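Side-chain contacts in putative methyltransferase (Emericella variicolor, PDB 7DMB), which probably acts as a trans-acting methyltransferase in calbistrin biosynthesis, and is seen here with S-adenosyl-L-homocysteine bound: residues M65-A70 with P104-V109; R100-G105 with D114-S119; I202-I205 with G211-A214; A214-G219 with S230-T235. All blocks are in the same frame, centred on the assembly; numbering follows the deposited sequence.

Contact 1: M65-A70 with P104-V109; sequences MWVLCA and PGYPQV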
loop_
_atom_site.group_PDB
_atom_site.type_symbol
_atom_site.label_atom_id
_atom_site.label_comp_id
_atom_site.label_asym_id
_atom_site.label_seq_id
_atom_site.Cartn_x
_atom_site.Cartn_y
_atom_site.Cartn_z
ATOM N N MET A 65 -7.440 17.719 -3.543
ATOM C CA MET A 65 -8.155 17.675 -2.276
ATOM C C MET A 65 -7.203 17.743 -1.095
ATOM O O MET A 65 -7.428 18.519 -0.157
ATOM C CB MET A 65 -8.997 16.412 -2.171
ATOM C CG MET A 65 -9.710 16.338 -0.837
ATOM S SD MET A 65 -11.089 17.508 -0.794
ATOM C CE MET A 65 -11.703 17.318 0.870
ATOM N N TRP A 66 -6.155 16.902 -1.092
ATOM C CA TRP A 66 -5.273 16.924 0.069
ATOM C C TRP A 66 -4.476 18.216 0.118
ATOM O O TRP A 66 -4.118 18.661 1.207
ATOM C CB TRP A 66 -4.370 15.678 0.130
ATOM C CG TRP A 66 -3.076 15.702 -0.667
ATOM C CD1 TRP A 66 -2.822 15.019 -1.833
ATOM C CD2 TRP A 66 -1.858 16.390 -0.337
ATOM N NE1 TRP A 66 -1.538 15.258 -2.252
ATOM C CE2 TRP A 66 -0.924 16.099 -1.356
ATOM C CE3 TRP A 66 -1.468 17.235 0.712
ATOM C CZ2 TRP A 66 0.371 16.622 -1.357
ATOM C CZ3 TRP A 66 -0.169 17.759 0.702
ATOM C CH2 TRP A 66 0.727 17.449 -0.323
ATOM N N VAL A 67 -4.230 18.856 -1.030
ATOM C CA VAL A 67 -3.593 20.174 -1.002
ATOM C C VAL A 67 -4.520 21.203 -0.350
ATOM O O VAL A 67 -4.081 22.051 0.438
ATOM C CB VAL A 67 -3.176 20.615 -2.421
ATOM C CG1 VAL A 67 -2.855 22.126 -2.445
ATOM C CG2 VAL A 67 -1.976 19.800 -2.920
ATOM N N LEU A 68 -5.811 21.154 -0.680
ATOM C CA LEU A 68 -6.774 22.059 -0.058
ATOM C C LEU A 68 -6.837 21.855 1.456
ATOM O O LEU A 68 -6.770 22.824 2.226
ATOM C CB LEU A 68 -8.152 21.863 -0.689
ATOM C CG LEU A 68 -8.409 22.486 -2.061
ATOM C CD1 LEU A 68 -9.593 21.765 -2.753
ATOM C CD2 LEU A 68 -8.710 23.979 -1.915
ATOM N N CYS A 69 -7.002 20.603 1.904
ATOM C CA CYS A 69 -6.965 20.333 3.343
ATOM C C CYS A 69 -5.657 20.798 3.979
ATOM O O CYS A 69 -5.670 21.324 5.098
ATOM C CB CYS A 69 -7.160 18.838 3.646
ATOM S SG CYS A 69 -8.539 18.004 2.756
ATOM N N ALA A 70 -4.518 20.550 3.313
ATOM C CA ALA A 70 -3.229 20.905 3.896
ATOM C C ALA A 70 -3.114 22.415 4.081
ATOM O O ALA A 70 -2.625 22.880 5.113
ATOM C CB ALA A 70 -2.081 20.377 3.033
ATOM N N PRO A 104 5.036 27.848 -8.656
ATOM C CA PRO A 104 4.418 27.232 -9.838
ATOM C C PRO A 104 4.772 25.759 -9.985
ATOM O O PRO A 104 5.714 25.248 -9.380
ATOM C CB PRO A 104 4.989 28.050 -11.002
ATOM C CG PRO A 104 6.233 28.691 -10.439
ATOM C CD PRO A 104 5.881 28.994 -9.022
ATOM N N GLY A 105 3.986 25.075 -10.807
ATOM C CA GLY A 105 4.264 23.682 -11.137
ATOM C C GLY A 105 4.251 22.697 -9.986
ATOM O O GLY A 105 5.064 21.764 -9.968
ATOM N N TYR A 106 3.347 22.867 -9.021
ATOM C CA TYR A 106 3.217 21.838 -7.997
ATOM C C TYR A 106 2.725 20.550 -8.651
ATOM O O TYR A 106 1.806 20.597 -9.484
ATOM C CB TYR A 106 2.272 22.249 -6.871
ATOM C CG TYR A 106 2.416 21.306 -5.708
ATOM C CD1 TYR A 106 3.488 21.433 -4.826
ATOM C CD2 TYR A 106 1.519 20.247 -5.515
ATOM C CE1 TYR A 106 3.657 20.555 -3.765
ATOM C CE2 TYR A 106 1.680 19.359 -4.447
ATOM C CZ TYR A 106 2.754 19.519 -3.582
ATOM O OH TYR A 106 2.936 18.657 -2.530
ATOM N N PRO A 107 3.324 19.399 -8.342
ATOM C CA PRO A 107 2.994 18.175 -9.083
ATOM C C PRO A 107 1.514 17.847 -8.990
ATOM O O PRO A 107 0.943 17.777 -7.898
ATOM C CB PRO A 107 3.858 17.109 -8.403
ATOM C CG PRO A 107 5.018 17.847 -7.911
ATOM C CD PRO A 107 4.495 19.197 -7.469
ATOM N N GLN A 108 0.893 17.692 -10.163
ATOM C CA GLN A 108 -0.507 17.308 -10.306
ATOM C C GLN A 108 -1.464 18.375 -9.783
ATOM O O GLN A 108 -2.680 18.162 -9.805
ATOM C CB GLN A 108 -0.782 15.950 -9.620
ATOM C CG GLN A 108 -0.488 14.736 -10.528
ATOM C CD GLN A 108 -0.605 13.387 -9.825
ATOM O OE1 GLN A 108 -0.239 13.248 -8.658
ATOM N NE2 GLN A 108 -1.114 12.383 -10.543
ATOM N N VAL A 109 -0.956 19.513 -9.306
ATOM C CA VAL A 109 -1.836 20.624 -8.932
ATOM C C VAL A 109 -1.259 21.938 -9.454
ATOM O O VAL A 109 -0.819 22.771 -8.647
ATOM C CB VAL A 109 -2.044 20.714 -7.412
ATOM C CG1 VAL A 109 -3.312 21.480 -7.108
ATOM C CG2 VAL A 109 -2.054 19.339 -6.761
#

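Contact 2: R100-G105 with D114-S119; sequences RFKQPG and DLVALS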
loop_
_atom_site.group_PDB
_atom_site.type_symbol
_atom_site.label_atom_id
_atom_site.label_comp_id
_atom_site.label_asym_id
_atom_site.label_seq_id
_atom_site.Cartn_x
_atom_site.Cartn_y
_atom_site.Cartn_z
ATOM N N ARG A 100 5.518 25.016 -0.962
ATOM C CA ARG A 100 5.612 24.544 -2.342
ATOM C C ARG A 100 4.352 24.846 -3.157
ATOM O O ARG A 100 4.440 25.011 -4.384
ATOM C CB ARG A 100 5.894 23.037 -2.377
ATOM C CG ARG A 100 7.306 22.603 -1.994
ATOM C CD ARG A 100 7.450 21.080 -2.170
ATOM N NE ARG A 100 7.415 20.658 -3.577
ATOM C CZ ARG A 100 7.176 19.411 -3.995
ATOM N NH1 ARG A 100 6.947 18.433 -3.123
ATOM N NH2 ARG A 100 7.181 19.133 -5.292
ATOM N N PHE A 101 3.178 24.899 -2.514
ATOM C CA PHE A 101 1.941 25.218 -3.232
ATOM C C PHE A 101 1.968 26.632 -3.808
ATOM O O PHE A 101 1.336 26.897 -4.834
ATOM C CB PHE A 101 0.718 25.121 -2.314
ATOM C CG PHE A 101 0.581 23.829 -1.569
ATOM C CD1 PHE A 101 1.109 22.655 -2.058
ATOM C CD2 PHE A 101 -0.116 23.801 -0.376
ATOM C CE1 PHE A 101 0.969 21.464 -1.355
ATOM C CE2 PHE A 101 -0.272 22.633 0.323
ATOM C CZ PHE A 101 0.271 21.451 -0.167
ATOM N N LYS A 102 2.643 27.556 -3.140
ATOM C CA LYS A 102 2.710 28.956 -3.555
ATOM C C LYS A 102 3.741 29.212 -4.651
ATOM O O LYS A 102 3.896 30.361 -5.083
ATOM C CB LYS A 102 3.009 29.820 -2.338
ATOM C CG LYS A 102 2.039 29.535 -1.212
ATOM C CD LYS A 102 2.251 30.444 -0.017
ATOM C CE LYS A 102 3.463 30.017 0.760
ATOM N NZ LYS A 102 4.103 31.180 1.426
ATOM N N GLN A 103 4.446 28.175 -5.099
ATOM C CA GLN A 103 5.345 28.152 -6.236
ATOM C C GLN A 103 4.667 27.478 -7.430
ATOM O O GLN A 103 3.792 26.622 -7.252
ATOM C CB GLN A 103 6.643 27.404 -5.891
ATOM C CG GLN A 103 7.548 28.148 -4.921
ATOM C CD GLN A 103 7.984 29.513 -5.456
ATOM O OE1 GLN A 103 8.460 29.630 -6.590
ATOM N NE2 GLN A 103 7.816 30.553 -4.638
ATOM N N PRO A 104 5.036 27.848 -8.656
ATOM C CA PRO A 104 4.418 27.232 -9.838
ATOM C C PRO A 104 4.772 25.759 -9.985
ATOM O O PRO A 104 5.714 25.248 -9.380
ATOM C CB PRO A 104 4.989 28.050 -11.002
ATOM C CG PRO A 104 6.233 28.691 -10.439
ATOM C CD PRO A 104 5.881 28.994 -9.022
ATOM N N GLY A 105 3.986 25.075 -10.807
ATOM C CA GLY A 105 4.264 23.682 -11.137
ATOM C C GLY A 105 4.251 22.697 -9.986
ATOM O O GLY A 105 5.064 21.764 -9.968
ATOM N N ASP A 114 -3.710 29.212 -6.912
ATOM C CA ASP A 114 -5.105 29.649 -6.810
ATOM C C ASP A 114 -5.807 29.061 -5.588
ATOM O O ASP A 114 -6.721 29.692 -5.044
ATOM C CB ASP A 114 -5.890 29.285 -8.069
ATOM C CG ASP A 114 -5.295 29.887 -9.317
ATOM O OD1 ASP A 114 -4.690 30.976 -9.224
ATOM O OD2 ASP A 114 -5.450 29.278 -10.398
ATOM N N LEU A 115 -5.412 27.861 -5.139
ATOM C CA LEU A 115 -6.061 27.296 -3.957
ATOM C C LEU A 115 -5.643 28.050 -2.699
ATOM O O LEU A 115 -6.457 28.247 -1.784
ATOM C CB LEU A 115 -5.745 25.799 -3.828
ATOM C CG LEU A 115 -6.134 24.951 -5.051
ATOM C CD1 LEU A 115 -5.991 23.441 -4.796
ATOM C CD2 LEU A 115 -7.547 25.310 -5.517
ATOM N N VAL A 116 -4.375 28.472 -2.635
ATOM C CA VAL A 116 -3.912 29.302 -1.526
ATOM C C VAL A 116 -4.628 30.647 -1.555
ATOM O O VAL A 116 -4.943 31.220 -0.502
ATOM C CB VAL A 116 -2.375 29.468 -1.582
ATOM C CG1 VAL A 116 -1.910 30.518 -0.590
ATOM C CG2 VAL A 116 -1.662 28.129 -1.331
ATOM N N ALA A 117 -4.950 31.139 -2.758
ATOM C CA ALA A 117 -5.576 32.445 -2.909
ATOM C C ALA A 117 -7.061 32.446 -2.542
ATOM O O ALA A 117 -7.630 33.524 -2.361
ATOM C CB ALA A 117 -5.385 32.942 -4.342
ATOM N N LEU A 118 -7.715 31.286 -2.458
ATOM C CA LEU A 118 -9.094 31.264 -1.978
ATOM C C LEU A 118 -9.148 31.723 -0.520
ATOM O O LEU A 118 -8.190 31.555 0.237
ATOM C CB LEU A 118 -9.688 29.850 -2.093
ATOM C CG LEU A 118 -9.823 29.146 -3.450
ATOM C CD1 LEU A 118 -10.206 27.649 -3.293
ATOM C CD2 LEU A 118 -10.845 29.847 -4.309
ATOM N N SER A 119 -10.273 32.320 -0.128
ATOM C CA SER A 119 -10.537 32.572 1.281
ATOM C C SER A 119 -10.715 31.248 2.036
ATOM O O SER A 119 -11.015 30.196 1.449
ATOM C CB SER A 119 -11.767 33.461 1.450
ATOM O OG SER A 119 -12.968 32.766 1.120
#

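Contact 3: I202-I205 with G211-A214; sequences ILEI and GTTA. With SAH (S-adenosyl-L-homocysteine), chain C.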
loop_
_atom_site.group_PDB
_atom_site.type_symbol
_atom_site.label_atom_id
_atom_site.label_comp_id
_atom_site.label_asym_id
_atom_site.label_seq_id
_atom_site.Cartn_x
_atom_site.Cartn_y
_atom_site.Cartn_z
ATOM N N ILE A 202 -0.106 -20.451 -0.115
ATOM C CA ILE A 202 0.024 -18.993 -0.133
ATOM C C ILE A 202 -0.038 -18.483 1.300
ATOM O O ILE A 202 -0.858 -18.952 2.099
ATOM C CB ILE A 202 -1.071 -18.278 -0.962
ATOM C CG1 ILE A 202 -1.083 -18.722 -2.410
ATOM C CG2 ILE A 202 -0.870 -16.753 -0.940
ATOM C CD1 ILE A 202 -2.322 -19.516 -2.747
ATOM N N LEU A 203 0.822 -17.513 1.615
ATOM C CA LEU A 203 0.751 -16.779 2.869
ATOM C C LEU A 203 0.761 -15.297 2.535
ATOM O O LEU A 203 1.600 -14.848 1.748
ATOM C CB LEU A 203 1.919 -17.129 3.793
ATOM C CG LEU A 203 1.875 -16.553 5.216
ATOM C CD1 LEU A 203 2.300 -17.606 6.241
ATOM C CD2 LEU A 203 2.748 -15.326 5.317
ATOM N N GLU A 204 -0.161 -14.530 3.109
ATOM C CA GLU A 204 -0.128 -13.074 2.934
ATOM C C GLU A 204 0.290 -12.394 4.241
ATOM O O GLU A 204 -0.329 -12.617 5.294
ATOM C CB GLU A 204 -1.470 -12.530 2.445
ATOM C CG GLU A 204 -1.497 -11.007 2.377
ATOM C CD GLU A 204 -2.762 -10.503 1.759
ATOM O OE1 GLU A 204 -3.621 -11.354 1.427
ATOM O OE2 GLU A 204 -2.904 -9.267 1.605
ATOM N N ILE A 205 1.362 -11.589 4.166
ATOM C CA ILE A 205 1.829 -10.754 5.270
ATOM C C ILE A 205 0.928 -9.530 5.380
ATOM O O ILE A 205 0.525 -8.956 4.362
ATOM C CB ILE A 205 3.294 -10.304 5.047
ATOM C CG1 ILE A 205 4.212 -11.484 4.719
ATOM C CG2 ILE A 205 3.820 -9.505 6.258
ATOM C CD1 ILE A 205 4.435 -12.374 5.881
ATOM N N GLY A 211 -7.645 -5.782 1.287
ATOM C CA GLY A 211 -7.796 -5.186 -0.033
ATOM C C GLY A 211 -7.095 -5.978 -1.117
ATOM O O GLY A 211 -7.638 -6.190 -2.202
ATOM N N THR A 212 -5.877 -6.435 -0.833
ATOM C CA THR A 212 -5.168 -7.261 -1.798
ATOM C C THR A 212 -5.615 -8.723 -1.732
ATOM O O THR A 212 -5.693 -9.394 -2.768
ATOM C CB THR A 212 -3.662 -7.124 -1.576
ATOM O OG1 THR A 212 -3.291 -5.753 -1.762
ATOM C CG2 THR A 212 -2.898 -7.993 -2.562
ATOM N N THR A 213 -5.934 -9.222 -0.535
ATOM C CA THR A 213 -6.483 -10.570 -0.412
ATOM C C THR A 213 -7.651 -10.792 -1.367
ATOM O O THR A 213 -7.772 -11.860 -1.984
ATOM C CB THR A 213 -6.944 -10.812 1.024
ATOM O OG1 THR A 213 -6.069 -10.127 1.927
ATOM C CG2 THR A 213 -6.961 -12.321 1.355
ATOM N N ALA A 214 -8.526 -9.787 -1.491
ATOM C CA ALA A 214 -9.724 -9.904 -2.319
ATOM C C ALA A 214 -9.384 -10.078 -3.792
ATOM O O ALA A 214 -10.000 -10.906 -4.475
ATOM C CB ALA A 214 -10.612 -8.677 -2.134
HETATM N N SAH C . -2.618 -5.018 3.281
HETATM C CA SAH C . -3.319 -3.866 3.913
HETATM C CB SAH C . -2.803 -2.524 3.384
HETATM C CG SAH C . -1.524 -2.075 4.058
HETATM S SD SAH C . -1.731 -1.576 5.795
HETATM C C SAH C . -4.822 -3.984 3.648
HETATM O O SAH C . -5.577 -3.711 4.605
HETATM O OXT SAH C . -5.177 -4.371 2.509
HETATM C "C5'" SAH C . -0.337 -2.435 6.569
HETATM C "C4'" SAH C . -0.774 -3.685 7.301
HETATM O "O4'" SAH C . 0.404 -4.413 7.728
HETATM C "C3'" SAH C . -1.598 -3.411 8.561
HETATM O "O3'" SAH C . -2.742 -4.253 8.568
HETATM C "C2'" SAH C . -0.612 -3.711 9.696
HETATM O "O2'" SAH C . -1.205 -4.180 10.888
HETATM C "C1'" SAH C . 0.267 -4.789 9.076
HETATM N N9 SAH C . 1.600 -4.842 9.666
HETATM C C8 SAH C . 2.307 -3.768 10.143
HETATM N N7 SAH C . 3.487 -4.085 10.613
HETATM C C5 SAH C . 3.562 -5.459 10.450
HETATM C C6 SAH C . 4.570 -6.392 10.760
HETATM N N6 SAH C . 5.726 -6.064 11.328
HETATM N N1 SAH C . 4.329 -7.694 10.465
HETATM C C2 SAH C . 3.159 -8.014 9.896
HETATM N N3 SAH C . 2.144 -7.224 9.557
HETATM C C4 SAH C . 2.404 -5.940 9.863
HETATM O O HOH W 1 -4.398 -7.175 1.719
#

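Contact 4: A214-G219 with S230-T235; sequences ARVFEG and SSYVFT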
loop_
_atom_site.group_PDB
_atom_site.type_symbol
_atom_site.label_atom_id
_atom_site.label_comp_id
_atom_site.label_asym_id
_atom_site.label_seq_id
_atom_site.Cartn_x
_atom_site.Cartn_y
_atom_site.Cartn_z
ATOM N N ALA A 214 -8.526 -9.787 -1.491
ATOM C CA ALA A 214 -9.724 -9.904 -2.319
ATOM C C ALA A 214 -9.384 -10.078 -3.792
ATOM O O ALA A 214 -10.000 -10.906 -4.475
ATOM C CB ALA A 214 -10.612 -8.677 -2.134
ATOM N N ARG A 215 -8.439 -9.279 -4.310
ATOM C CA ARG A 215 -8.025 -9.464 -5.697
ATOM C C ARG A 215 -7.380 -10.836 -5.909
ATOM O O ARG A 215 -7.615 -11.485 -6.934
ATOM C CB ARG A 215 -7.056 -8.371 -6.141
ATOM C CG ARG A 215 -7.212 -6.938 -5.603
ATOM C CD ARG A 215 -8.622 -6.404 -5.525
ATOM N NE ARG A 215 -9.436 -6.774 -6.668
ATOM C CZ ARG A 215 -10.762 -6.825 -6.633
ATOM N NH1 ARG A 215 -11.398 -6.514 -5.493
ATOM N NH2 ARG A 215 -11.434 -7.198 -7.726
ATOM N N VAL A 216 -6.562 -11.283 -4.952
ATOM C CA VAL A 216 -5.784 -12.509 -5.120
ATOM C C VAL A 216 -6.710 -13.719 -5.179
ATOM O O VAL A 216 -6.499 -14.632 -5.983
ATOM C CB VAL A 216 -4.735 -12.621 -3.989
ATOM C CG1 VAL A 216 -4.160 -14.054 -3.871
ATOM C CG2 VAL A 216 -3.587 -11.598 -4.207
ATOM N N PHE A 217 -7.768 -13.731 -4.359
ATOM C CA PHE A 217 -8.703 -14.852 -4.368
ATOM C C PHE A 217 -9.402 -14.980 -5.719
ATOM O O PHE A 217 -9.649 -16.095 -6.195
ATOM C CB PHE A 217 -9.728 -14.693 -3.244
ATOM C CG PHE A 217 -9.295 -15.304 -1.937
ATOM C CD1 PHE A 217 -8.868 -16.626 -1.880
ATOM C CD2 PHE A 217 -9.319 -14.560 -0.764
ATOM C CE1 PHE A 217 -8.480 -17.194 -0.680
ATOM C CE2 PHE A 217 -8.917 -15.114 0.442
ATOM C CZ PHE A 217 -8.502 -16.435 0.488
ATOM N N GLU A 218 -9.708 -13.850 -6.361
ATOM C CA GLU A 218 -10.351 -13.893 -7.670
ATOM C C GLU A 218 -9.467 -14.590 -8.691
ATOM O O GLU A 218 -9.953 -15.364 -9.530
ATOM C CB GLU A 218 -10.688 -12.477 -8.134
ATOM C CG GLU A 218 -11.983 -11.956 -7.550
ATOM C CD GLU A 218 -12.319 -10.561 -8.041
ATOM O OE1 GLU A 218 -11.780 -10.145 -9.094
ATOM O OE2 GLU A 218 -13.110 -9.879 -7.356
ATOM N N GLY A 219 -8.161 -14.324 -8.637
ATOM C CA GLY A 219 -7.239 -15.046 -9.491
ATOM C C GLY A 219 -7.122 -16.511 -9.125
ATOM O O GLY A 219 -6.808 -17.344 -9.981
ATOM N N SER A 230 -4.136 -24.848 -2.359
ATOM C CA SER A 230 -4.452 -25.795 -1.301
ATOM C C SER A 230 -4.740 -25.097 0.018
ATOM O O SER A 230 -5.531 -25.599 0.824
ATOM C CB SER A 230 -3.300 -26.807 -1.126
ATOM O OG SER A 230 -2.075 -26.162 -0.785
ATOM N N SER A 231 -4.148 -23.927 0.230
ATOM C CA SER A 231 -4.124 -23.315 1.545
ATOM C C SER A 231 -3.798 -21.836 1.364
ATOM O O SER A 231 -2.803 -21.498 0.710
ATOM C CB SER A 231 -3.072 -24.018 2.420
ATOM O OG SER A 231 -2.986 -23.478 3.716
ATOM N N TYR A 232 -4.630 -20.965 1.929
ATOM C CA TYR A 232 -4.332 -19.534 2.006
ATOM C C TYR A 232 -4.176 -19.162 3.474
ATOM O O TYR A 232 -5.148 -19.213 4.233
ATOM C CB TYR A 232 -5.430 -18.697 1.340
ATOM C CG TYR A 232 -5.025 -17.268 1.026
ATOM C CD1 TYR A 232 -4.837 -16.858 -0.287
ATOM C CD2 TYR A 232 -4.821 -16.333 2.045
ATOM C CE1 TYR A 232 -4.455 -15.569 -0.589
ATOM C CE2 TYR A 232 -4.426 -15.027 1.747
ATOM C CZ TYR A 232 -4.254 -14.649 0.428
ATOM O OH TYR A 232 -3.873 -13.362 0.102
ATOM N N VAL A 233 -2.965 -18.782 3.877
ATOM C CA VAL A 233 -2.705 -18.310 5.235
ATOM C C VAL A 233 -2.780 -16.782 5.218
ATOM O O VAL A 233 -1.897 -16.102 4.697
ATOM C CB VAL A 233 -1.366 -18.817 5.773
ATOM C CG1 VAL A 233 -1.200 -18.385 7.210
ATOM C CG2 VAL A 233 -1.276 -20.364 5.645
ATOM N N PHE A 234 -3.875 -16.254 5.759
ATOM C CA PHE A 234 -4.097 -14.822 5.948
ATOM C C PHE A 234 -3.435 -14.404 7.255
ATOM O O PHE A 234 -3.821 -14.890 8.325
ATOM C CB PHE A 234 -5.607 -14.564 5.973
ATOM C CG PHE A 234 -6.024 -13.102 6.091
ATOM C CD1 PHE A 234 -6.625 -12.460 5.021
ATOM C CD2 PHE A 234 -5.893 -12.404 7.287
ATOM C CE1 PHE A 234 -7.045 -11.132 5.122
ATOM C CE2 PHE A 234 -6.311 -11.085 7.399
ATOM C CZ PHE A 234 -6.881 -10.444 6.314
ATOM N N THR A 235 -2.418 -13.544 7.186
ATOM C CA THR A 235 -1.755 -13.098 8.406
ATOM C C THR A 235 -1.692 -11.582 8.471
ATOM O O THR A 235 -1.775 -10.872 7.460
ATOM C CB THR A 235 -0.324 -13.675 8.583
ATOM O OG1 THR A 235 0.588 -13.088 7.639
ATOM C CG2 THR A 235 -0.335 -15.192 8.426
#

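Contact 1: M65-A70 with P104-V109
Val67 and Tyr106 bury the most surface here, and Trp66, next to Val67 on helix 56-79, joins them. Opposite that helix lies the loop that follows helix 85-101, which contains a type II beta turn from Tyr106 to Val109. Val67 turns its CG2 branch toward this turn. That one methyl lies 4.0 Å from Tyr106 CE2, approaching the phenol obliquely, and 3.9 Å from CG2 of Val109, so it touches the residues at both ends of the turn. Tyr106 holds CG anti to its backbone N (chi1 -167°), which carries the phenol toward the helix, where its OH reaches the indole. The hydroxyl comes in at the rim of the six-membered ring, near the indole plane, 3.3 Å from Trp66 CH2, and the two side chains cross at about a right angle. The same Val67 methyl that meets the turn also stands over one face of the indole. Around the trio, Phe101 packs edge-to-face with Tyr106, Leu115 touches both valines, and Tyr319 and Phe322 meet the Trp66 ring. Chemically the contact is apolar, without a hydrogen bond across it. The buried Tyr106 hydroxyl has its polar partner in Glu97 of helix 85-101, so the phenol brings an already satisfied OH to the indole rim.

Contact 2: R100-G105 with D114-S119
The backbones come nearest at Lys102 and Val116, whose CA atoms are 6.9 Å apart, where the end of helix 85-101 passes the short helix 112-117. This is a helix-loop-helix connection within the largely helical N-terminal part of the chain, far from the ligand pocket. Val116 is the centre of the contact: it points its CB toward the other segment and spreads both methyls over the point where helix 85-101 gives way to loop. Phe101 answers with CB alone, 4.0 Å from Val116 CG2, since chi1 near -53° swings its ring away, toward Val67 and Ile71 of helix 56-79. Lys102 offers the start of its aliphatic chain and crosses the valine at about a right angle. Beyond that the lysine bends at chi3 and carries its ammonium group off to a salt bridge with Glu99, so the charge lies outside the apolar contact. A polar tie beside it, Phe101 O with Ser112 OG, links the end of one helix to the start of the next. On the valine itself, Lys102 CG rests between the two branches, 4.0 Å from Val116 CG2 and 4.1 Å from Val116 CG1.

Contact 3: I202-I205 with G211-A214
Glu204 reaches Thr213 by a fully stretched side chain: CG lies anti to the backbone N (chi1 175°) and the chain stays extended beyond it, so the carboxylate travels straight from the strand to the first turn of the helix. Thr213 meets it with OG1 set beside its own backbone N, where the hydroxyl donates to Glu204 OE1 over 2.8 Å. The donor comes to the syn side of that oxygen but 34° out of the carboxylate plane. OE1 has a second partner in Tyr232 of the next strand. The other oxygen, OE2, is hydrogen-bonded to a water 2.6 Å away. This water accepts from Thr212 N at 3.0 Å. It also accepts from the amino N of S-adenosyl-L-homocysteine, with 3.2 Å between that ligand N and the water O. Strand 200-205, a glycine-rich loop and helix 211-220 form the opening beta-alpha step of the Rossmann-like class I methyltransferase fold, and Gly206, Gly208 and Gly211 are consistent with a GxGxxG pattern. Glu204, two residues ahead of the first glycine, thus contacts the ligand through water, where its charge would probably favour a protonated ligand amine. Gly211 N donates to the ligand's OXT, 3.1 Å away, with a bent N-H...O angle of 138°. Thr212 turns its hydroxyl elsewhere, to Asn181, while on the strand Ile205 CG2 touches the adenine at ligand atom C2, 4.0 Å off.

Contact 4: A214-G219 with S230-T235
Tyr232 sends its side chain from strand 229-236 up to helix 211-220, where Phe217 and Val216 receive it. With CG anti to the backbone N (chi1 -163°), the phenol projects from the sheet toward the helix. Contact starts at CB, which lies 3.9 Å from Phe217 CZ. One bond further on, Tyr232 CG sits closer to that same carbon, at 3.6 Å, and CD1 lies beside the neighbouring Phe217 CE1 at 3.7 Å. CD2, across the ring, still touches Phe217 CZ at 4.0 Å, so the phenylalanine end rests over one face of the phenol, displaced toward its rim. The two planes are inclined by 35° with centroids 4.5 Å apart, an oblique pairing that fits neither a parallel stack nor a T-shape. Past the middle of the ring the partner changes. CE1 meets Val216 CG1 at 3.6 Å, and this methyl arrives at the ring edge, in the phenol plane, where it also borders the OH. Phenylalanine over a face and valine at an edge together restrict how the phenol can turn. The hydroxyl itself points to Glu204, at a separation too short to be trusted in detail. All three residues are buried, packing this helix on the parallel part of the mixed sheet in a beta-alpha-beta unit. Beyond them Phe217 stacks on Tyr252 and packs against Val255 of strand 255-259, while Tyr232 also touches Ile202 of strand 200-205 and Leu220 near the helix end.

How the contacts relate
The four contacts form two pairs on opposite sides of the chain's centre. Contacts 1 and 2 have centres 8 Å apart and share Pro104 and Gly105; Phe101 joins them, its CE1 lying 3.7 Å from Val67 CG2. Contacts 3 and 4, with centres 5 Å apart, share Ala214, both use helix 211-220 and reach adjacent strands of one sheet. There Thr213 packs against Tyr232 and Phe234, with OG1 3.5 Å from Phe234 CE1. Contact 3 touches the bound S-adenosyl-L-homocysteine directly, whereas in contact 4 the Tyr232 side chain stays about 9 Å from it. Between contacts 1 and 3 the centres are about 33 Å apart.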